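PDB 4WOD: taurocyamine kinase from Schistosoma mansoni, which catalyses the reversible, magnesium-dependent transfer of phosphate from ATP to taurocyamine, giving N-phosphotaurocyamine and ADP. Local coordinates for residues R538-N550 with I570-E584. The protein carries 4 engineered substitutions. Sequence-based numbering, arbitrary orientation.
Sequences RKQLVEDHFLFKN and IFHNNSKTFLVWVCE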
ATOM      1  N   ARG A 538       0.747 -12.571  20.809  1.00 32.68           N
ATOM      2  CA  ARG A 538       1.134 -11.723  19.687  1.00 32.27           C
ATOM      3  C   ARG A 538       2.509 -11.078  19.900  1.00 28.36           C
ATOM      4  O   ARG A 538       3.367 -11.174  19.029  1.00 24.19           O
ATOM      5  CB  ARG A 538       0.074 -10.647  19.440  1.00 37.63           C
ATOM      6  CG  ARG A 538       0.001 -10.183  17.992  1.00 39.17           C
ATOM      7  CD  ARG A 538      -1.347  -9.566  17.659  1.00 37.80           C
ATOM      8  NE  ARG A 538      -2.020 -10.316  16.603  1.00 42.85           N
ATOM      9  CZ  ARG A 538      -3.334 -10.344  16.427  1.00 48.92           C
ATOM     10  NH1 ARG A 538      -4.136  -9.655  17.228  1.00 52.59           N
ATOM     11  NH2 ARG A 538      -3.850 -11.060  15.443  1.00 47.86           N
ATOM     12  N   LYS A 539       2.715 -10.439  21.055  1.00 34.76           N
ATOM     13  CA  LYS A 539       4.003  -9.808  21.381  1.00 34.50           C
ATOM     14  C   LYS A 539       5.158 -10.795  21.304  1.00 32.48           C
ATOM     15  O   LYS A 539       6.213 -10.517  20.723  1.00 33.03           O
ATOM     16  CB  LYS A 539       3.990  -9.208  22.792  1.00 38.68           C
ATOM     17  CG  LYS A 539       2.913  -8.184  23.082  1.00 46.39           C
ATOM     18  CD  LYS A 539       3.097  -7.581  24.488  1.00 54.71           C
ATOM     19  CE  LYS A 539       3.880  -8.521  25.426  1.00 51.46           C
ATOM     20  NZ  LYS A 539       3.087  -9.082  26.562  1.00 54.18           N
ATOM     21  N   GLN A 540       4.951 -11.955  21.915  1.00 31.19           N
ATOM     22  CA  GLN A 540       5.992 -12.965  21.999  1.00 27.95           C
ATOM     23  C   GLN A 540       6.368 -13.519  20.628  1.00 31.78           C
ATOM     24  O   GLN A 540       7.527 -13.874  20.388  1.00 29.91           O
ATOM     25  CB  GLN A 540       5.554 -14.104  22.912  1.00 28.19           C
ATOM     26  CG  GLN A 540       6.699 -15.015  23.273  1.00 34.30           C
ATOM     27  CD  GLN A 540       7.923 -14.240  23.737  1.00 37.11           C
ATOM     28  OE1 GLN A 540       7.908 -13.587  24.788  1.00 38.57           O
ATOM     29  NE2 GLN A 540       8.989 -14.302  22.952  1.00 33.95           N
ATOM     30  N   LEU A 541       5.384 -13.603  19.735  1.00 28.90           N
ATOM     31  CA  LEU A 541       5.644 -14.058  18.377  1.00 26.05           C
ATOM     32  C   LEU A 541       6.561 -13.057  17.682  1.00 30.58           C
ATOM     33  O   LEU A 541       7.511 -13.448  16.999  1.00 26.59           O
ATOM     34  CB  LEU A 541       4.337 -14.230  17.602  1.00 22.46           C
ATOM     35  CG  LEU A 541       3.575 -15.510  17.932  1.00 26.48           C
ATOM     36  CD1 LEU A 541       2.193 -15.507  17.287  1.00 27.97           C
ATOM     37  CD2 LEU A 541       4.399 -16.717  17.494  1.00 26.19           C
ATOM     38  N   VAL A 542       6.278 -11.769  17.872  1.00 27.69           N
ATOM     39  CA  VAL A 542       7.105 -10.712  17.294  1.00 31.27           C
ATOM     40  C   VAL A 542       8.502 -10.728  17.911  1.00 30.94           C
ATOM     41  O   VAL A 542       9.495 -10.646  17.191  1.00 32.06           O
ATOM     42  CB  VAL A 542       6.492  -9.303  17.485  1.00 34.55           C
ATOM     43  CG1 VAL A 542       7.352  -8.260  16.761  1.00 35.71           C
ATOM     44  CG2 VAL A 542       5.052  -9.252  16.969  1.00 27.06           C
ATOM     45  N   GLU A 543       8.567 -10.839  19.235  1.00 28.43           N
ATOM     46  CA  GLU A 543       9.844 -10.989  19.935  1.00 32.75           C
ATOM     47  C   GLU A 543      10.728 -12.091  19.338  1.00 36.30           C
ATOM     48  O   GLU A 543      11.936 -11.914  19.164  1.00 34.08           O
ATOM     49  CB  GLU A 543       9.610 -11.298  21.416  1.00 33.95           C
ATOM     50  CG  GLU A 543      10.637 -10.659  22.350  1.00 44.09           C
ATOM     51  CD  GLU A 543      10.882 -11.472  23.625  1.00 49.13           C
ATOM     52  OE1 GLU A 543      10.618 -12.700  23.633  1.00 50.27           O
ATOM     53  OE2 GLU A 543      11.317 -10.871  24.631  1.00 42.70           O
ATOM     54  N   ASP A 544      10.123 -13.237  19.041  1.00 34.53           N
ATOM     55  CA  ASP A 544      10.873 -14.376  18.521  1.00 27.49           C
ATOM     56  C   ASP A 544      11.148 -14.252  17.027  1.00 32.54           C
ATOM     57  O   ASP A 544      11.651 -15.187  16.419  1.00 28.81           O
ATOM     58  CB  ASP A 544      10.119 -15.681  18.782  1.00 24.83           C
ATOM     59  CG  ASP A 544      10.047 -16.027  20.250  1.00 28.36           C
ATOM     60  OD1 ASP A 544      10.901 -15.530  21.010  1.00 29.52           O
ATOM     61  OD2 ASP A 544       9.150 -16.799  20.641  1.00 27.57           O
ATOM     62  N   HIS A 545      10.803 -13.109  16.440  1.00 31.01           N
ATOM     63  CA  HIS A 545      10.899 -12.919  14.994  1.00 34.16           C
ATOM     64  C   HIS A 545      10.119 -14.008  14.261  1.00 32.70           C
ATOM     65  O   HIS A 545      10.532 -14.469  13.195  1.00 34.09           O
ATOM     66  CB  HIS A 545      12.360 -12.912  14.511  1.00 34.83           C
ATOM     67  CG  HIS A 545      13.200 -11.850  15.147  1.00 44.21           C
ATOM     68  ND1 HIS A 545      13.731 -11.979  16.415  1.00 48.32           N
ATOM     69  CD2 HIS A 545      13.592 -10.634  14.697  1.00 47.34           C
ATOM     70  CE1 HIS A 545      14.416 -10.889  16.714  1.00 50.32           C
ATOM     71  NE2 HIS A 545      14.349 -10.059  15.689  1.00 51.10           N
ATOM     72  N   PHE A 546       9.007 -14.430  14.853  1.00 30.62           N
ATOM     73  CA  PHE A 546       8.066 -15.300  14.161  1.00 28.51           C
ATOM     74  C   PHE A 546       6.994 -14.384  13.598  1.00 28.72           C
ATOM     75  O   PHE A 546       5.950 -14.189  14.206  1.00 28.25           O
ATOM     76  CB  PHE A 546       7.460 -16.354  15.089  1.00 27.40           C
ATOM     77  CG  PHE A 546       8.460 -17.320  15.656  1.00 27.70           C
ATOM     78  CD1 PHE A 546       9.724 -17.446  15.101  1.00 25.36           C
ATOM     79  CD2 PHE A 546       8.128 -18.110  16.756  1.00 25.94           C
ATOM     80  CE1 PHE A 546      10.645 -18.333  15.632  1.00 28.92           C
ATOM     81  CE2 PHE A 546       9.040 -19.003  17.286  1.00 25.04           C
ATOM     82  CZ  PHE A 546      10.300 -19.117  16.726  1.00 26.41           C
ATOM     83  N   LEU A 547       7.287 -13.792  12.446  1.00 26.34           N
ATOM     84  CA  LEU A 547       6.434 -12.753  11.897  1.00 27.13           C
ATOM     85  C   LEU A 547       5.517 -13.294  10.820  1.00 25.76           C
ATOM     86  O   LEU A 547       5.844 -14.230  10.116  1.00 27.63           O
ATOM     87  CB  LEU A 547       7.278 -11.611  11.317  1.00 31.09           C
ATOM     88  CG  LEU A 547       8.328 -11.007  12.253  1.00 33.75           C
ATOM     89  CD1 LEU A 547       9.278 -10.116  11.464  1.00 36.07           C
ATOM     90  CD2 LEU A 547       7.652 -10.244  13.381  1.00 30.18           C
ATOM     91  N   PHE A 548       4.364 -12.669  10.683  1.00 26.17           N
ATOM     92  CA  PHE A 548       3.473 -13.000   9.597  1.00 25.90           C
ATOM     93  C   PHE A 548       2.715 -11.705   9.332  1.00 24.78           C
ATOM     94  O   PHE A 548       1.644 -11.460   9.890  1.00 25.34           O
ATOM     95  CB  PHE A 548       2.582 -14.194   9.986  1.00 28.95           C
ATOM     96  CG  PHE A 548       1.767 -14.770   8.847  1.00 27.50           C
ATOM     97  CD1 PHE A 548       1.755 -14.177   7.599  1.00 24.49           C
ATOM     98  CD2 PHE A 548       1.053 -15.950   9.028  1.00 26.79           C
ATOM     99  CE1 PHE A 548       1.012 -14.709   6.575  1.00 27.99           C
ATOM    100  CE2 PHE A 548       0.314 -16.494   7.996  1.00 22.65           C
ATOM    101  CZ  PHE A 548       0.298 -15.864   6.769  1.00 21.55           C
ATOM    102  N   LYS A 549       3.335 -10.854   8.522  1.00 26.14           N
ATOM    103  CA  LYS A 549       2.797  -9.541   8.208  1.00 29.30           C
ATOM    104  C   LYS A 549       2.372  -9.463   6.744  1.00 27.87           C
ATOM    105  O   LYS A 549       2.854 -10.219   5.906  1.00 31.95           O
ATOM    106  CB  LYS A 549       3.832  -8.452   8.508  1.00 31.53           C
ATOM    107  CG  LYS A 549       4.666  -8.720   9.748  1.00 34.57           C
ATOM    108  CD  LYS A 549       5.748  -7.663   9.930  1.00 45.65           C
ATOM    109  CE  LYS A 549       5.156  -6.270  10.053  1.00 47.81           C
ATOM    110  NZ  LYS A 549       5.882  -5.468  11.079  1.00 58.20           N
ATOM    111  N   ASN A 550       1.479  -8.533   6.437  1.00 31.25           N
ATOM    112  CA  ASN A 550       1.093  -8.300   5.055  1.00 28.29           C
ATOM    113  C   ASN A 550       1.936  -7.186   4.462  1.00 28.95           C
ATOM    114  O   ASN A 550       1.413  -6.147   4.086  1.00 31.90           O
ATOM    115  CB  ASN A 550      -0.403  -7.963   4.960  1.00 31.70           C
ATOM    116  CG  ASN A 550      -0.803  -6.781   5.837  1.00 31.91           C
ATOM    117  OD1 ASN A 550      -0.017  -6.293   6.649  1.00 28.79           O
ATOM    118  ND2 ASN A 550      -2.037  -6.320   5.670  1.00 30.20           N
ATOM    119  N   ILE A 570       0.049 -19.064  12.970  1.00 20.11           N
ATOM    120  CA  ILE A 570       1.319 -19.703  13.227  1.00 15.23           C
ATOM    121  C   ILE A 570       1.123 -20.762  14.304  1.00 19.16           C
ATOM    122  O   ILE A 570       0.512 -20.491  15.336  1.00 18.57           O
ATOM    123  CB  ILE A 570       2.396 -18.686  13.686  1.00 20.49           C
ATOM    124  CG1 ILE A 570       2.597 -17.597  12.621  1.00 18.76           C
ATOM    125  CG2 ILE A 570       3.729 -19.404  13.988  1.00 16.65           C
ATOM    126  CD1 ILE A 570       3.517 -16.479  13.067  1.00 25.89           C
ATOM    127  N   PHE A 571       1.654 -21.958  14.047  1.00 16.50           N
ATOM    128  CA  PHE A 571       1.691 -23.057  15.014  1.00 18.82           C
ATOM    129  C   PHE A 571       3.145 -23.321  15.405  1.00 16.47           C
ATOM    130  O   PHE A 571       4.035 -23.254  14.568  1.00 15.70           O
ATOM    131  CB  PHE A 571       1.065 -24.328  14.413  1.00 18.68           C
ATOM    132  CG  PHE A 571       1.240 -25.575  15.261  1.00 18.33           C
ATOM    133  CD1 PHE A 571       0.310 -25.901  16.228  1.00 16.19           C
ATOM    134  CD2 PHE A 571       2.321 -26.432  15.056  1.00 17.25           C
ATOM    135  CE1 PHE A 571       0.459 -27.045  17.011  1.00 17.06           C
ATOM    136  CE2 PHE A 571       2.481 -27.592  15.829  1.00 14.96           C
ATOM    137  CZ  PHE A 571       1.546 -27.893  16.805  1.00 18.04           C
ATOM    138  N   HIS A 572       3.400 -23.607  16.676  1.00 20.26           N
ATOM    139  CA  HIS A 572       4.674 -24.220  17.009  1.00 14.33           C
ATOM    140  C   HIS A 572       4.585 -25.015  18.299  1.00 16.32           C
ATOM    141  O   HIS A 572       3.655 -24.846  19.089  1.00 14.44           O
ATOM    142  CB  HIS A 572       5.810 -23.177  17.086  1.00 19.51           C
ATOM    143  CG  HIS A 572       5.631 -22.116  18.132  1.00 21.56           C
ATOM    144  ND1 HIS A 572       5.518 -22.394  19.480  1.00 21.93           N
ATOM    145  CD2 HIS A 572       5.596 -20.764  18.025  1.00 23.53           C
ATOM    146  CE1 HIS A 572       5.395 -21.263  20.153  1.00 25.16           C
ATOM    147  NE2 HIS A 572       5.442 -20.259  19.294  1.00 26.11           N
ATOM    148  N   ASN A 573       5.563 -25.893  18.496  1.00 12.31           N
ATOM    149  CA  ASN A 573       5.642 -26.646  19.736  1.00 18.63           C
ATOM    150  C   ASN A 573       6.251 -25.751  20.819  1.00 18.06           C
ATOM    151  O   ASN A 573       6.658 -24.607  20.548  1.00 17.19           O
ATOM    152  CB  ASN A 573       6.449 -27.945  19.549  1.00 19.58           C
ATOM    153  CG  ASN A 573       7.873 -27.718  19.031  1.00 18.23           C
ATOM    154  OD1 ASN A 573       8.299 -26.590  18.793  1.00 19.22           O
ATOM    155  ND2 ASN A 573       8.620 -28.814  18.872  1.00 18.74           N
ATOM    156  N   ASN A 574       6.277 -26.236  22.052  1.00 16.99           N
ATOM    157  CA  ASN A 574       6.742 -25.388  23.134  1.00 19.72           C
ATOM    158  C   ASN A 574       8.185 -24.941  22.974  1.00 19.44           C
ATOM    159  O   ASN A 574       8.516 -23.774  23.249  1.00 19.80           O
ATOM    160  CB  ASN A 574       6.577 -26.096  24.476  1.00 25.82           C
ATOM    161  CG  ASN A 574       6.810 -25.160  25.643  1.00 23.96           C
ATOM    162  OD1 ASN A 574       7.910 -25.092  26.190  1.00 26.94           O
ATOM    163  ND2 ASN A 574       5.775 -24.409  26.012  1.00 22.29           N
ATOM    164  N   SER A 575       9.039 -25.868  22.532  1.00 19.07           N
ATOM    165  CA  SER A 575      10.461 -25.613  22.313  1.00 23.06           C
ATOM    166  C   SER A 575      10.764 -24.716  21.120  1.00 24.09           C
ATOM    167  O   SER A 575      11.914 -24.315  20.929  1.00 20.16           O
ATOM    168  CB  SER A 575      11.207 -26.936  22.108  1.00 22.74           C
ATOM    169  OG  SER A 575      11.127 -27.737  23.266  1.00 35.07           O
ATOM    170  N   LYS A 576       9.743 -24.453  20.302  1.00 19.97           N
ATOM    171  CA  LYS A 576       9.880 -23.663  19.075  1.00 18.75           C
ATOM    172  C   LYS A 576      10.871 -24.281  18.089  1.00 19.62           C
ATOM    173  O   LYS A 576      11.585 -23.568  17.382  1.00 22.73           O
ATOM    174  CB  LYS A 576      10.282 -22.219  19.404  1.00 23.73           C
ATOM    175  CG  LYS A 576       9.229 -21.498  20.209  1.00 21.67           C
ATOM    176  CD  LYS A 576       9.735 -20.193  20.789  1.00 27.47           C
ATOM    177  CE  LYS A 576       8.954 -19.846  22.061  1.00 25.26           C
ATOM    178  NZ  LYS A 576       9.222 -18.473  22.567  1.00 30.22           N
ATOM    179  N   THR A 577      10.865 -25.610  18.021  1.00 15.73           N
ATOM    180  CA  THR A 577      11.735 -26.365  17.133  1.00 17.86           C
ATOM    181  C   THR A 577      10.943 -27.028  16.017  1.00 15.55           C
ATOM    182  O   THR A 577      11.514 -27.614  15.105  1.00 20.47           O
ATOM    183  CB  THR A 577      12.516 -27.443  17.880  1.00 20.95           C
ATOM    184  OG1 THR A 577      11.603 -28.363  18.484  1.00 17.15           O
ATOM    185  CG2 THR A 577      13.398 -26.811  18.942  1.00 17.30           C
ATOM    186  N   PHE A 578       9.628 -26.908  16.094  1.00 15.68           N
ATOM    187  CA  PHE A 578       8.748 -27.363  15.032  1.00 15.43           C
ATOM    188  C   PHE A 578       7.645 -26.318  14.883  1.00 16.88           C
ATOM    189  O   PHE A 578       6.962 -25.993  15.848  1.00 15.57           O
ATOM    190  CB  PHE A 578       8.164 -28.759  15.341  1.00 16.44           C
ATOM    191  CG  PHE A 578       7.266 -29.279  14.255  1.00 14.35           C
ATOM    192  CD1 PHE A 578       7.805 -29.798  13.088  1.00 17.02           C
ATOM    193  CD2 PHE A 578       5.885 -29.219  14.391  1.00 16.84           C
ATOM    194  CE1 PHE A 578       6.975 -30.267  12.064  1.00 17.11           C
ATOM    195  CE2 PHE A 578       5.046 -29.692  13.370  1.00 16.30           C
ATOM    196  CZ  PHE A 578       5.596 -30.201  12.212  1.00 15.00           C
ATOM    197  N   LEU A 579       7.510 -25.761  13.683  1.00 19.21           N
ATOM    198  CA  LEU A 579       6.583 -24.653  13.461  1.00 17.59           C
ATOM    199  C   LEU A 579       5.884 -24.837  12.125  1.00 16.98           C
ATOM    200  O   LEU A 579       6.448 -25.442  11.225  1.00 15.02           O
ATOM    201  CB  LEU A 579       7.312 -23.304  13.468  1.00 18.94           C
ATOM    202  CG  LEU A 579       8.437 -23.085  14.496  1.00 18.67           C
ATOM    203  CD1 LEU A 579       9.751 -23.495  13.861  1.00 19.98           C
ATOM    204  CD2 LEU A 579       8.477 -21.637  14.977  1.00 19.53           C
ATOM    205  N   VAL A 580       4.668 -24.306  12.008  1.00 13.96           N
ATOM    206  CA  VAL A 580       3.937 -24.333  10.745  1.00 16.41           C
ATOM    207  C   VAL A 580       3.315 -22.958  10.511  1.00 16.34           C
ATOM    208  O   VAL A 580       2.623 -22.436  11.377  1.00 13.81           O
ATOM    209  CB  VAL A 580       2.819 -25.409  10.713  1.00 16.56           C
ATOM    210  CG1 VAL A 580       2.218 -25.505   9.296  1.00 15.93           C
ATOM    211  CG2 VAL A 580       3.348 -26.792  11.158  1.00 14.41           C
ATOM    212  N   TRP A 581       3.595 -22.359   9.358  1.00 15.54           N
ATOM    213  CA  TRP A 581       2.898 -21.134   8.964  1.00 14.66           C
ATOM    214  C   TRP A 581       1.702 -21.525   8.105  1.00 15.98           C
ATOM    215  O   TRP A 581       1.859 -22.240   7.113  1.00 17.05           O
ATOM    216  CB  TRP A 581       3.819 -20.200   8.176  1.00 16.60           C
ATOM    217  CG  TRP A 581       4.483 -19.117   8.971  1.00 25.99           C
ATOM    218  CD1 TRP A 581       4.297 -17.763   8.842  1.00 24.88           C
ATOM    219  CD2 TRP A 581       5.455 -19.290  10.013  1.00 26.65           C
ATOM    220  NE1 TRP A 581       5.090 -17.088   9.747  1.00 29.21           N
ATOM    221  CE2 TRP A 581       5.812 -18.003  10.472  1.00 33.03           C
ATOM    222  CE3 TRP A 581       6.053 -20.408  10.604  1.00 31.10           C
ATOM    223  CZ2 TRP A 581       6.743 -17.806  11.497  1.00 31.51           C
ATOM    224  CZ3 TRP A 581       6.985 -20.211  11.617  1.00 33.61           C
ATOM    225  CH2 TRP A 581       7.315 -18.921  12.055  1.00 35.39           C
ATOM    226  N   VAL A 582       0.521 -21.033   8.451  1.00 17.84           N
ATOM    227  CA  VAL A 582      -0.697 -21.451   7.768  1.00 15.61           C
ATOM    228  C   VAL A 582      -1.150 -20.374   6.785  1.00 19.35           C
ATOM    229  O   VAL A 582      -1.377 -19.221   7.165  1.00 18.78           O
ATOM    230  CB  VAL A 582      -1.815 -21.771   8.772  1.00 16.80           C
ATOM    231  CG1 VAL A 582      -3.092 -22.161   8.046  1.00 18.43           C
ATOM    232  CG2 VAL A 582      -1.374 -22.910   9.698  1.00 18.41           C
ATOM    233  N   CYS A 583      -1.218 -20.760   5.512  1.00 19.12           N
ATOM    234  CA  CYS A 583      -1.799 -19.931   4.464  1.00 18.74           C
ATOM    235  C   CYS A 583      -1.098 -18.588   4.218  1.00 17.16           C
ATOM    236  O   CYS A 583      -1.768 -17.554   4.041  1.00 21.21           O
ATOM    237  CB  CYS A 583      -3.276 -19.666   4.768  1.00 15.97           C
ATOM    238  SG  CYS A 583      -4.208 -19.163   3.303  1.00 23.29           S
ATOM    239  N   GLU A 584       0.228 -18.588   4.188  1.00 16.45           N
ATOM    240  CA  GLU A 584       0.965 -17.403   3.739  1.00 21.66           C
ATOM    241  C   GLU A 584       1.051 -17.397   2.204  1.00 21.26           C
ATOM    242  O   GLU A 584       0.136 -16.904   1.526  1.00 21.31           O
ATOM    243  CB  GLU A 584       2.363 -17.341   4.356  1.00 18.23           C
ATOM    244  CG  GLU A 584       3.075 -16.047   4.036  1.00 25.06           C
ATOM    245  CD  GLU A 584       4.356 -15.868   4.824  1.00 34.17           C
ATOM    246  OE1 GLU A 584       4.502 -14.803   5.466  1.00 33.56           O
ATOM    247  OE2 GLU A 584       5.210 -16.787   4.798  1.00 35.78           O
TER
HETATM  248  O   HOH W   1      11.635 -17.001  23.129  1.00 30.52           O
HETATM  249  O   HOH W   2       6.410 -17.288  19.961  1.00 30.82           O
HETATM  250  O   HOH W   3       3.819 -12.160   4.595  1.00 26.44           O
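F546 and F548 reach from the chain leaving helix 535-543 onto the antiparallel hairpin of strands 569-573 and 578-582. The F546 ring is sandwiched: L579 CD2 makes a CH-pi contact 3.7 Å from the ring centroid, while D544 CB lies over the centre of the opposite face. K576 CG meets the ring edge in plane, and H572 approaches obliquely. F548 has CG anti to the backbone N (chi1 -171°), which carries its ring toward the hairpin, CZ 3.5 Å from E584 CB. There it meets the five-membered ring of W581 obliquely, F548 CD2 to W581 CD1 3.7 Å, and its rim points at V582 O and C583 O. I570 CD1 lies 3.5 Å from F546 O and also touches F548 CB.

Between the two rings, W581 NE1 donates to L547 O at 3.0 Å and 162°, in the indole plane but from above the carbonyl plane. At the turn end, K576 NZ forms a salt bridge with D544 OD2 on its syn side, 2.6 Å away. One water bridges D544 OD1 and K576 NZ, another D544 OD2 and H572 NE2.

Further out, a Schellman motif ends the helix, F546 N bonding L541 O and H545 N bonding V542 O; H545 is itself predicted to bind ATP. The buried indole N-H thus has a polar partner while the rings pack by dispersion, and R589, also predicted to bind ATP, probably steadies W581 by cation-pi contact and E584 by a salt bridge.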